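Local coordinates for beta-1,4-mannanase (Aplysia kurodai, PDB 3VUP), which hydrolyses the beta-1,4-linked mannan backbone, probably as a digestive enzyme of the sea hare, using a TIM-barrel fold, at residues A274-Q279 and G292-Q297. Numbering follows the deposited sequence.
With SO4 (sulfate ion), chain F.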
ATOM      1  N   ALA A 274     -13.169  -2.162  13.655  1.00  5.84           N
ATOM      2  CA  ALA A 274     -13.296  -2.338  12.207  1.00  5.58           C
ATOM      3  C   ALA A 274     -13.760  -1.087  11.468  1.00  5.26           C
ATOM      4  O   ALA A 274     -14.752  -0.471  11.842  1.00  5.50           O
ATOM      5  CB  ALA A 274     -14.232  -3.490  11.895  1.00  6.53           C
ATOM      6  N   PRO A 275     -13.067  -0.735  10.380  1.00  5.12           N
ATOM      7  CA  PRO A 275     -13.534   0.391   9.568  1.00  5.09           C
ATOM      8  C   PRO A 275     -14.972   0.218   9.074  1.00  5.33           C
ATOM      9  O   PRO A 275     -15.680   1.212   8.943  1.00  5.88           O
ATOM     10  CB  PRO A 275     -12.526   0.419   8.419  1.00  6.16           C
ATOM     11  CG  PRO A 275     -11.241  -0.020   9.089  1.00  6.72           C
ATOM     12  CD  PRO A 275     -11.692  -1.129  10.029  1.00  6.42           C
ATOM     13  N   PHE A 276     -15.406  -1.023   8.860  1.00  5.12           N
ATOM     14  CA  PHE A 276     -16.744  -1.309   8.345  1.00  5.15           C
ATOM     15  C   PHE A 276     -17.867  -1.188   9.365  1.00  5.74           C
ATOM     16  O   PHE A 276     -19.027  -1.361   9.018  1.00  6.12           O
ATOM     17  CB  PHE A 276     -16.754  -2.658   7.624  1.00  5.54           C
ATOM     18  CG  PHE A 276     -16.159  -2.580   6.265  1.00  4.97           C
ATOM     19  CD1 PHE A 276     -16.911  -2.076   5.213  1.00  5.23           C
ATOM     20  CD2 PHE A 276     -14.848  -2.943   6.028  1.00  5.12           C
ATOM     21  CE1 PHE A 276     -16.376  -1.948   3.946  1.00  5.24           C
ATOM     22  CE2 PHE A 276     -14.306  -2.831   4.762  1.00  5.56           C
ATOM     23  CZ  PHE A 276     -15.066  -2.333   3.725  1.00  5.59           C
ATOM     24  N   THR A 277     -17.528  -0.866  10.611  1.00  5.67           N
ATOM     25  CA  THR A 277     -18.538  -0.546  11.620  1.00  6.34           C
ATOM     26  C   THR A 277     -18.268   0.812  12.263  1.00  6.37           C
ATOM     27  O   THR A 277     -18.888   1.170  13.264  1.00  7.84           O
ATOM     28  CB  THR A 277     -18.622  -1.619  12.709  1.00  7.61           C
ATOM     29  OG1 THR A 277     -17.327  -1.784  13.295  1.00  7.99           O
ATOM     30  CG2 THR A 277     -19.111  -2.946  12.131  1.00  9.28           C
ATOM     31  N   HIS A 278     -17.357   1.570  11.663  1.00  6.30           N
ATOM     32  CA  HIS A 278     -16.989   2.891  12.142  1.00  6.98           C
ATOM     33  C   HIS A 278     -16.934   3.893  10.997  1.00  6.97           C
ATOM     34  O   HIS A 278     -17.336   3.595   9.866  1.00  7.91           O
ATOM     35  CB  HIS A 278     -15.677   2.805  12.925  1.00  8.04           C
ATOM     36  CG  HIS A 278     -15.821   2.007  14.178  1.00  7.95           C
ATOM     37  ND1 HIS A 278     -15.644   0.641  14.218  1.00  8.38           N
ATOM     38  CD2 HIS A 278     -16.232   2.371  15.417  1.00  9.39           C
ATOM     39  CE1 HIS A 278     -15.901   0.205  15.438  1.00  9.45           C
ATOM     40  NE2 HIS A 278     -16.257   1.236  16.185  1.00  9.85           N
ATOM     41  N   GLN A 279     -16.492   5.100  11.301  1.00  6.65           N
ATOM     42  CA  GLN A 279     -16.325   6.095  10.262  1.00  7.25           C
ATOM     43  C   GLN A 279     -14.925   6.677  10.376  1.00  5.95           C
ATOM     44  O   GLN A 279     -14.264   6.534  11.413  1.00  6.02           O
ATOM     45  CB  GLN A 279     -17.414   7.162  10.319  1.00  9.42           C
ATOM     46  CG  GLN A 279     -17.434   7.963  11.602  1.00 11.62           C
ATOM     47  CD  GLN A 279     -18.585   8.975  11.651  1.00 14.88           C
ATOM     48  OE1 GLN A 279     -18.887   9.648  10.660  1.00 16.05           O
ATOM     49  NE2 GLN A 279     -19.225   9.086  12.807  1.00 15.84           N
ATOM     50  N   GLY A 292      -8.005  -0.002   1.923  1.00  4.41           N
ATOM     51  CA  GLY A 292      -7.227  -0.512   0.809  1.00  4.47           C
ATOM     52  C   GLY A 292      -7.263  -2.009   0.554  1.00  4.11           C
ATOM     53  O   GLY A 292      -6.656  -2.458  -0.418  1.00  4.44           O
ATOM     54  N   GLU A 293      -7.951  -2.769   1.408  1.00  3.92           N
ATOM     55  CA  GLU A 293      -8.277  -4.176   1.135  1.00  4.08           C
ATOM     56  C   GLU A 293      -9.546  -4.536   1.872  1.00  4.39           C
ATOM     57  O   GLU A 293      -9.714  -4.146   3.028  1.00  4.63           O
ATOM     58  CB  GLU A 293      -7.205  -5.142   1.637  1.00  4.98           C
ATOM     59  CG  GLU A 293      -5.886  -5.160   0.905  1.00  4.97           C
ATOM     60  CD  GLU A 293      -4.956  -6.247   1.417  1.00  4.74           C
ATOM     61  OE1 GLU A 293      -5.434  -7.182   2.110  1.00  5.40           O
ATOM     62  OE2 GLU A 293      -3.745  -6.166   1.109  1.00  4.78           O
ATOM     63  N   PHE A 294     -10.391  -5.324   1.209  1.00  4.29           N
ATOM     64  CA  PHE A 294     -11.570  -5.944   1.792  1.00  4.83           C
ATOM     65  C   PHE A 294     -12.168  -6.857   0.733  1.00  4.40           C
ATOM     66  O   PHE A 294     -11.884  -6.690  -0.459  1.00  4.72           O
ATOM     67  CB  PHE A 294     -12.612  -4.900   2.230  1.00  4.78           C
ATOM     68  CG  PHE A 294     -13.128  -4.021   1.112  1.00  4.77           C
ATOM     69  CD1 PHE A 294     -14.280  -4.348   0.406  1.00  5.14           C
ATOM     70  CD2 PHE A 294     -12.470  -2.843   0.790  1.00  4.97           C
ATOM     71  CE1 PHE A 294     -14.753  -3.527  -0.600  1.00  5.76           C
ATOM     72  CE2 PHE A 294     -12.939  -2.012  -0.214  1.00  5.50           C
ATOM     73  CZ  PHE A 294     -14.088  -2.355  -0.913  1.00  5.85           C
ATOM     74  N   TRP A 295     -12.992  -7.812   1.157  1.00  4.65           N
ATOM     75  CA  TRP A 295     -13.754  -8.615   0.210  1.00  5.33           C
ATOM     76  C   TRP A 295     -14.976  -9.225   0.873  1.00  4.82           C
ATOM     77  O   TRP A 295     -15.065  -9.291   2.099  1.00  5.40           O
ATOM     78  CB  TRP A 295     -12.916  -9.676  -0.514  1.00  5.69           C
ATOM     79  CG  TRP A 295     -12.235 -10.722   0.325  1.00  5.74           C
ATOM     80  CD1 TRP A 295     -12.259 -10.879   1.684  1.00  6.12           C
ATOM     81  CD2 TRP A 295     -11.421 -11.772  -0.189  1.00  6.19           C
ATOM     82  NE1 TRP A 295     -11.480 -11.961   2.042  1.00  6.25           N
ATOM     83  CE2 TRP A 295     -10.947 -12.513   0.906  1.00  6.28           C
ATOM     84  CE3 TRP A 295     -11.017 -12.130  -1.474  1.00  7.18           C
ATOM     85  CZ2 TRP A 295     -10.116 -13.623   0.747  1.00  7.58           C
ATOM     86  CZ3 TRP A 295     -10.194 -13.222  -1.634  1.00  8.04           C
ATOM     87  CH2 TRP A 295      -9.742 -13.953  -0.528  1.00  8.37           C
ATOM     88  N   GLU A 296     -15.918  -9.677   0.056  1.00  5.57           N
ATOM     89  CA  GLU A 296     -17.208 -10.104   0.569  1.00  5.83           C
ATOM     90  C   GLU A 296     -17.126 -11.347   1.453  1.00  5.39           C
ATOM     91  O   GLU A 296     -17.859 -11.459   2.437  1.00  5.71           O
ATOM     92  CB  GLU A 296     -18.185 -10.323  -0.591  1.00  6.36           C
ATOM     93  CG  GLU A 296     -19.599 -10.675  -0.153  1.00  7.18           C
ATOM     94  CD  GLU A 296     -20.611 -10.732  -1.295  1.00  9.25           C
ATOM     95  OE1 GLU A 296     -21.515 -11.583  -1.232  1.00 12.86           O
ATOM     96  OE2 GLU A 296     -20.559  -9.907  -2.226  1.00  8.41           O
ATOM     97  N   GLN A 297     -16.234 -12.277   1.126  1.00  5.77           N
ATOM     98  CA  GLN A 297     -16.181 -13.509   1.905  1.00  5.86           C
ATOM     99  C   GLN A 297     -15.790 -13.267   3.367  1.00  6.34           C
ATOM    100  O   GLN A 297     -16.092 -14.088   4.229  1.00  7.92           O
ATOM    101  CB  GLN A 297     -15.269 -14.559   1.273  1.00  6.27           C
ATOM    102  CG  GLN A 297     -13.803 -14.244   1.313  1.00  6.40           C
ATOM    103  CD  GLN A 297     -12.985 -15.499   1.155  1.00  6.82           C
ATOM    104  OE1 GLN A 297     -13.015 -16.135   0.097  1.00  7.18           O
ATOM    105  NE2 GLN A 297     -12.274 -15.886   2.213  1.00  7.85           N
TER
HETATM  106  S   SO4 F 404     -15.465 -11.539  -2.886  1.00 11.07           S
HETATM  107  O1  SO4 F 404     -14.075 -11.740  -3.212  1.00 12.69           O
HETATM  108  O2  SO4 F 404     -15.594 -10.187  -3.267  1.00  6.20           O
HETATM  109  O3  SO4 F 404     -16.334 -12.171  -3.856  1.00 13.40           O
HETATM  110  O4  SO4 F 404     -15.711 -12.135  -1.582  1.00 12.43           O
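F276 drives the edge of its ring against one face of F294, joining the loop before barrel strand 289-293 to the residues at the C-terminal end of that strand. G292 and E293 lie on barrel strand 289-293. The side chain of E293 sets out away from the loop, and its carboxylate meets R60 in a salt bridge and Y264 in a hydrogen bond; it also bonds a Tris molecule, probably from the crystallisation liquor. Its place at the end of the seventh barrel strand is that of the nucleophile in related glycosidases, so E293 probably has that role.

F294, the next residue, points the other way. Its CG sits between the backbone N and the carbonyl carbon (chi1 60°), which presents a ring face to the loop. CZ of F276 stands 3.7 Å from CG of F294, displaced toward the rim of that face, while CE2 of F276 lies 3.7 Å from CB of F294. The T-shaped pair has its planes at 64° and its centroids 5.3 Å apart. M307 of helix 304-313 touches both rings, and W270 stacks on F276. Replacing F276 by alanine would remove the ring, and is likely to open a gap against the F294 face and leave W270 without its stacking partner. Behind F276 the turn is drawn together at the carbonyl of A274, which receives H278 ND1 at 2.8 Å and T277 N from opposite faces of its plane.

Beyond W295 the chain bends into a 3-10 turn, where Q297 N donates to O4 of a sulfate at 2.8 Å and E296 N makes a weak bond to its O2. The loop itself meets this segment through buried hydrocarbon alone, so the attachment depends on ring shape and dispersion, with at most a modest electrostatic gain from ring hydrogens facing the pi cloud.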